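Local coordinates for protein similar to metal-dependent hydrolase (Staphylococcus aureus subsp. aureus Mu50, PDB 3ESH), which is probably a metal-dependent hydrolase of the metallo-beta-lactamase superfamily, at residues K2-I8 and I194-K200; S182-F187 and D223-S229. Numbering follows the deposited sequence.

How the interactions relate
The two contacts sit at different depths of a metallo-beta-lactamase fold. Interaction 1 is partly buried at the edge of the molecule, where a hairpin turn from each of the two large sheets meets the other; its isoleucines reach inward between the sheets, while its polar atoms gather at the turns. Interaction 2 is mostly buried and joins a loop between strands 177-181 and 190-196 to the start of helix 226-242, beside a possible, empty metal site, and hydrogen bonds dominate it. Their nearest atoms are about 14 Å apart, so they do not touch. They are nevertheless linked along the chain: strand 190-196 follows the loop of interaction 2 and ends in the hairpin of interaction 1.

Interaction 1: residues K2-I8 and I194-K200; sequences KIGDISI and IESQGDK
Two beta hairpins meet turn to turn. Each closes on a type II' turn, Ile3 to Ile6 and Ser196 to Asp199, with Gly4 (phi/psi 56/-126) and Gln197 (60/-133) at the positive-phi corners. The axes of strands 6-8 and 194-196 run at 140° and come within 8.5 Å, and the CA atoms of Gly4 and Ser196 lie 4.4 Å apart. A CB on Gly4 would strike Ser196 O.

Side chains of the second hairpin accept two backbone hydrogen bonds: Gly4 N to Asp199 OD2 (2.6 Å; Asp199 chi1 m) and Asp5 N to Ser196 OG (2.7 Å; Ser196 chi1 t).

At the turns, Ile3 CG2 packs 3.3 Å from Asp199 CB. The apolar contacts lie deeper: Ile6 CD1 (mt rotamer) meets Ile194 CG2 at 3.5 Å, and Ile8 CD1 (mm) meets Ile194 CD1 at 3.4 Å.

This facing of two sheets is characteristic of the metallo-beta-lactamase sandwich. Ile53 of strand 51-54, Ile177 of strand 177-181 and Leu248 of strand 246-248 continue the aliphatic cluster inward.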
loop_
_atom_site.group_PDB
_atom_site.type_symbol
_atom_site.label_atom_id
_atom_site.label_comp_id
_atom_site.label_asym_id
_atom_site.label_seq_id
_atom_site.Cartn_x
_atom_site.Cartn_y
_atom_site.Cartn_z
ATOM N N LYS A 2 -1.758 -42.512 -4.622
ATOM C CA LYS A 2 -2.268 -42.293 -5.966
ATOM C C LYS A 2 -3.446 -41.319 -5.978
ATOM O O LYS A 2 -4.434 -41.506 -5.274
ATOM C CB LYS A 2 -2.672 -43.615 -6.636
ATOM C CG LYS A 2 -3.881 -44.325 -6.033
ATOM C CD LYS A 2 -4.610 -45.178 -7.085
ATOM C CE LYS A 2 -3.804 -46.394 -7.560
ATOM N NZ LYS A 2 -3.802 -47.529 -6.585
ATOM N N ILE A 3 -3.306 -40.253 -6.758
ATOM C CA ILE A 3 -4.359 -39.259 -6.919
ATOM C C ILE A 3 -4.723 -39.391 -8.389
ATOM O O ILE A 3 -3.994 -38.919 -9.256
ATOM C CB ILE A 3 -3.863 -37.799 -6.624
ATOM C CG1 ILE A 3 -3.632 -37.598 -5.130
ATOM C CG2 ILE A 3 -4.889 -36.787 -7.064
ATOM C CD1 ILE A 3 -2.412 -38.273 -4.612
ATOM N N GLY A 4 -5.837 -40.057 -8.670
ATOM C CA GLY A 4 -6.238 -40.242 -10.054
ATOM C C GLY A 4 -5.123 -40.923 -10.827
ATOM O O GLY A 4 -4.640 -41.983 -10.419
ATOM N N ASP A 5 -4.693 -40.311 -11.929
ATOM C CA ASP A 5 -3.623 -40.882 -12.744
ATOM C C ASP A 5 -2.256 -40.505 -12.200
ATOM O O ASP A 5 -1.236 -41.013 -12.672
ATOM C CB ASP A 5 -3.716 -40.395 -14.195
ATOM C CG ASP A 5 -5.035 -40.762 -14.857
ATOM O OD1 ASP A 5 -5.513 -41.902 -14.658
ATOM O OD2 ASP A 5 -5.591 -39.910 -15.587
ATOM N N ILE A 6 -2.234 -39.616 -11.211
ATOM C CA ILE A 6 -0.973 -39.160 -10.640
ATOM C C ILE A 6 -0.461 -40.001 -9.475
ATOM O O ILE A 6 -1.208 -40.344 -8.555
ATOM C CB ILE A 6 -1.077 -37.679 -10.183
ATOM C CG1 ILE A 6 -1.513 -36.801 -11.367
ATOM C CG2 ILE A 6 0.258 -37.209 -9.629
ATOM C CD1 ILE A 6 -1.615 -35.321 -11.056
ATOM N N SER A 7 0.825 -40.332 -9.524
ATOM C CA SER A 7 1.447 -41.101 -8.462
ATOM C C SER A 7 2.254 -40.137 -7.567
ATOM O O SER A 7 3.017 -39.308 -8.059
ATOM C CB SER A 7 2.342 -42.176 -9.072
ATOM O OG SER A 7 2.786 -43.082 -8.083
ATOM N N ILE A 8 2.076 -40.244 -6.255
ATOM C CA ILE A 8 2.768 -39.363 -5.319
ATOM C C ILE A 8 3.586 -40.153 -4.300
ATOM O O ILE A 8 3.079 -41.097 -3.714
ATOM C CB ILE A 8 1.760 -38.484 -4.542
ATOM C CG1 ILE A 8 0.972 -37.588 -5.504
ATOM C CG2 ILE A 8 2.494 -37.641 -3.524
ATOM C CD1 ILE A 8 1.803 -36.525 -6.181
ATOM N N ILE A 194 -2.538 -30.754 -6.166
ATOM C CA ILE A 194 -2.499 -31.787 -7.191
ATOM C C ILE A 194 -3.906 -32.335 -7.393
ATOM O O ILE A 194 -4.579 -32.682 -6.427
ATOM C CB ILE A 194 -1.578 -32.937 -6.757
ATOM C CG1 ILE A 194 -0.285 -32.365 -6.187
ATOM C CG2 ILE A 194 -1.255 -33.824 -7.939
ATOM C CD1 ILE A 194 0.646 -33.395 -5.602
ATOM N N GLU A 195 -4.351 -32.410 -8.643
ATOM C CA GLU A 195 -5.684 -32.928 -8.951
ATOM C C GLU A 195 -5.682 -33.802 -10.197
ATOM O O GLU A 195 -5.194 -33.394 -11.235
ATOM C CB GLU A 195 -6.673 -31.781 -9.145
ATOM C CG GLU A 195 -7.092 -31.080 -7.860
ATOM C CD GLU A 195 -7.937 -29.825 -8.109
ATOM O OE1 GLU A 195 -7.348 -28.727 -8.276
ATOM O OE2 GLU A 195 -9.184 -29.938 -8.150
ATOM N N SER A 196 -6.215 -35.012 -10.071
ATOM C CA SER A 196 -6.318 -35.963 -11.179
ATOM C C SER A 196 -7.614 -36.722 -10.930
ATOM O O SER A 196 -7.866 -37.152 -9.804
ATOM C CB SER A 196 -5.131 -36.929 -11.183
ATOM O OG SER A 196 -5.075 -37.664 -12.402
ATOM N N GLN A 197 -8.430 -36.896 -11.967
ATOM C CA GLN A 197 -9.718 -37.563 -11.793
ATOM C C GLN A 197 -10.460 -36.702 -10.775
ATOM O O GLN A 197 -10.475 -35.476 -10.889
ATOM C CB GLN A 197 -9.552 -38.975 -11.219
ATOM C CG GLN A 197 -9.524 -40.087 -12.241
ATOM C CD GLN A 197 -8.436 -39.905 -13.271
ATOM O OE1 GLN A 197 -8.512 -39.017 -14.126
ATOM N NE2 GLN A 197 -7.411 -40.743 -13.197
ATOM N N GLY A 198 -11.050 -37.335 -9.769
ATOM C CA GLY A 198 -11.755 -36.570 -8.763
ATOM C C GLY A 198 -10.913 -36.365 -7.517
ATOM O O GLY A 198 -11.287 -35.613 -6.623
ATOM N N ASP A 199 -9.762 -37.027 -7.466
ATOM C CA ASP A 199 -8.875 -36.938 -6.313
ATOM C C ASP A 199 -8.138 -35.612 -6.193
ATOM O O ASP A 199 -7.736 -35.010 -7.193
ATOM C CB ASP A 199 -7.865 -38.081 -6.343
ATOM C CG ASP A 199 -8.524 -39.431 -6.503
ATOM O OD1 ASP A 199 -9.598 -39.633 -5.905
ATOM O OD2 ASP A 199 -7.965 -40.292 -7.216
ATOM N N LYS A 200 -7.949 -35.175 -4.951
ATOM C CA LYS A 200 -7.282 -33.922 -4.673
ATOM C C LYS A 200 -6.259 -34.059 -3.553
ATOM O O LYS A 200 -6.492 -34.753 -2.568
ATOM C CB LYS A 200 -8.329 -32.873 -4.312
ATOM C CG LYS A 200 -9.448 -32.768 -5.347
ATOM C CD LYS A 200 -10.587 -31.896 -4.852
ATOM C CE LYS A 200 -11.742 -31.861 -5.836
ATOM N NZ LYS A 200 -11.321 -31.302 -7.151
#

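Interaction 2: residues S182-F187 and D223-S229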
loop_
_atom_site.group_PDB
_atom_site.type_symbol
_atom_site.label_atom_id
_atom_site.label_comp_id
_atom_site.label_asym_id
_atom_site.label_seq_id
_atom_site.Cartn_x
_atom_site.Cartn_y
_atom_site.Cartn_z
ATOM N N SER A 182 1.208 -17.835 -1.366
ATOM C CA SER A 182 0.475 -17.719 -0.113
ATOM C C SER A 182 1.056 -16.660 0.803
ATOM O O SER A 182 0.321 -15.941 1.465
ATOM C CB SER A 182 0.445 -19.049 0.644
ATOM O OG SER A 182 1.640 -19.269 1.357
ATOM N N GLY A 183 2.375 -16.555 0.833
ATOM C CA GLY A 183 3.000 -15.590 1.706
ATOM C C GLY A 183 2.907 -16.131 3.111
ATOM O O GLY A 183 2.596 -17.301 3.299
ATOM N N GLY A 184 3.175 -15.298 4.106
ATOM C CA GLY A 184 3.073 -15.767 5.476
ATOM C C GLY A 184 4.387 -16.237 6.040
ATOM O O GLY A 184 5.117 -15.441 6.634
ATOM N N HIS A 185 4.695 -17.517 5.872
ATOM C CA HIS A 185 5.961 -18.055 6.370
ATOM C C HIS A 185 7.095 -17.288 5.725
ATOM O O HIS A 185 8.124 -16.997 6.332
ATOM C CB HIS A 185 6.103 -19.523 5.976
ATOM C CG HIS A 185 7.403 -20.134 6.390
ATOM N ND1 HIS A 185 7.665 -20.525 7.684
ATOM C CD2 HIS A 185 8.529 -20.397 5.683
ATOM C CE1 HIS A 185 8.892 -21.004 7.757
ATOM N NE2 HIS A 185 9.440 -20.938 6.557
ATOM N N SER A 186 6.880 -16.967 4.463
ATOM C CA SER A 186 7.858 -16.254 3.666
ATOM C C SER A 186 7.062 -15.254 2.845
ATOM O O SER A 186 5.895 -15.479 2.585
ATOM C CB SER A 186 8.545 -17.256 2.740
ATOM O OG SER A 186 9.699 -16.700 2.199
ATOM N N PHE A 187 7.669 -14.155 2.427
ATOM C CA PHE A 187 6.900 -13.217 1.631
ATOM C C PHE A 187 6.515 -13.864 0.323
ATOM O O PHE A 187 5.462 -13.566 -0.237
ATOM C CB PHE A 187 7.670 -11.944 1.315
ATOM C CG PHE A 187 6.841 -10.926 0.596
ATOM C CD1 PHE A 187 5.932 -10.138 1.298
ATOM C CD2 PHE A 187 6.893 -10.823 -0.787
ATOM C CE1 PHE A 187 5.085 -9.265 0.632
ATOM C CE2 PHE A 187 6.054 -9.955 -1.464
ATOM C CZ PHE A 187 5.143 -9.176 -0.759
ATOM N N ASP A 223 7.843 -17.623 10.672
ATOM C CA ASP A 223 6.971 -16.903 9.758
ATOM C C ASP A 223 7.249 -15.411 9.841
ATOM O O ASP A 223 7.115 -14.812 10.901
ATOM C CB ASP A 223 5.502 -17.200 10.095
ATOM C CG ASP A 223 5.092 -18.619 9.727
ATOM O OD1 ASP A 223 5.923 -19.533 9.861
ATOM O OD2 ASP A 223 3.938 -18.832 9.314
ATOM N N ASP A 224 7.649 -14.815 8.720
ATOM C CA ASP A 224 7.943 -13.392 8.703
ATOM C C ASP A 224 6.677 -12.553 8.797
ATOM O O ASP A 224 6.707 -11.430 9.295
ATOM C CB ASP A 224 8.754 -13.028 7.459
ATOM C CG ASP A 224 10.144 -13.653 7.467
ATOM O OD1 ASP A 224 10.645 -14.002 8.564
ATOM O OD2 ASP A 224 10.753 -13.797 6.379
ATOM N N TYR A 225 5.559 -13.101 8.327
ATOM C CA TYR A 225 4.272 -12.399 8.379
ATOM C C TYR A 225 3.185 -13.323 8.928
ATOM O O TYR A 225 2.275 -13.743 8.210
ATOM C CB TYR A 225 3.888 -11.886 6.993
ATOM C CG TYR A 225 4.968 -11.031 6.367
ATOM C CD1 TYR A 225 5.998 -11.609 5.626
ATOM C CD2 TYR A 225 4.996 -9.651 6.571
ATOM C CE1 TYR A 225 7.031 -10.846 5.103
ATOM C CE2 TYR A 225 6.017 -8.875 6.056
ATOM C CZ TYR A 225 7.045 -9.482 5.316
ATOM O OH TYR A 225 8.081 -8.710 4.807
ATOM N N PRO A 226 3.279 -13.662 10.226
ATOM C CA PRO A 226 2.302 -14.542 10.881
ATOM C C PRO A 226 0.835 -14.175 10.650
ATOM O O PRO A 226 -0.006 -15.064 10.569
ATOM C CB PRO A 226 2.708 -14.472 12.361
ATOM C CG PRO A 226 3.453 -13.161 12.460
ATOM C CD PRO A 226 4.262 -13.158 11.198
HETATM N N MSE A 227 0.512 -12.891 10.529
HETATM C CA MSE A 227 -0.880 -12.525 10.319
HETATM C C MSE A 227 -1.393 -13.046 8.961
HETATM O O MSE A 227 -2.572 -13.392 8.821
HETATM C CB MSE A 227 -1.068 -11.002 10.398
HETATM C CG MSE A 227 -0.797 -10.363 11.740
HETATM SE SE MSE A 227 -1.887 -11.093 13.204
HETATM C CE MSE A 227 -0.597 -12.206 13.896
ATOM N N GLN A 228 -0.508 -13.096 7.966
ATOM C CA GLN A 228 -0.879 -13.588 6.646
ATOM C C GLN A 228 -0.946 -15.115 6.669
ATOM O O GLN A 228 -1.727 -15.717 5.945
ATOM C CB GLN A 228 0.137 -13.098 5.598
ATOM C CG GLN A 228 -0.016 -13.687 4.184
ATOM C CD GLN A 228 -1.294 -13.251 3.494
ATOM O OE1 GLN A 228 -1.868 -12.195 3.809
ATOM N NE2 GLN A 228 -1.739 -14.046 2.525
ATOM N N SER A 229 -0.117 -15.726 7.505
ATOM C CA SER A 229 -0.101 -17.178 7.640
ATOM C C SER A 229 -1.441 -17.632 8.197
ATOM O O SER A 229 -2.051 -18.559 7.696
ATOM C CB SER A 229 1.005 -17.619 8.589
ATOM O OG SER A 229 2.262 -17.414 7.996
HETATM O O HOH W 1 9.833 -12.894 3.814
#
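Start at Asp223, whose OD1 accepts a hydrogen bond from His185 ND1 (3.0 Å) as well as one from Thr220, while its OD2 takes the hydroxyl of Ser229 (OG to OD2, 2.6 Å). This orients the imidazole, with NE2 facing away from Asp223. His185, His110 and Asp206 direct donor atoms at one vacant point, consistent with an empty metal site as in other metallo-beta-lactamase proteins.

Next, Asp224 N donates to His185 O (3.3 Å). Its carboxylate forms a salt bridge with Arg147, and a water joins Asp224 OD2 to Phe187 N, 2.9 Å from each.

Tyr225, the N-cap of the helix, gives its backbone N to Gly184 O (2.9 Å). The edge of Phe187 points at its ring face in an offset edge-to-face pair, centroids 5.9 Å apart and planes at 71°.

Within the first turn of the helix, Gln228 NE2 donates to Ser182 O (3.0 Å). Ser229 OG comes within 3.1 Å of Gly184 CA, where a side chain on Gly184 would clash.

The loop between strands 177-181 and 190-196 is thus tied to the first turn of helix 226-242, beside which Met227 of the second subunit packs on Asp224 and Tyr225.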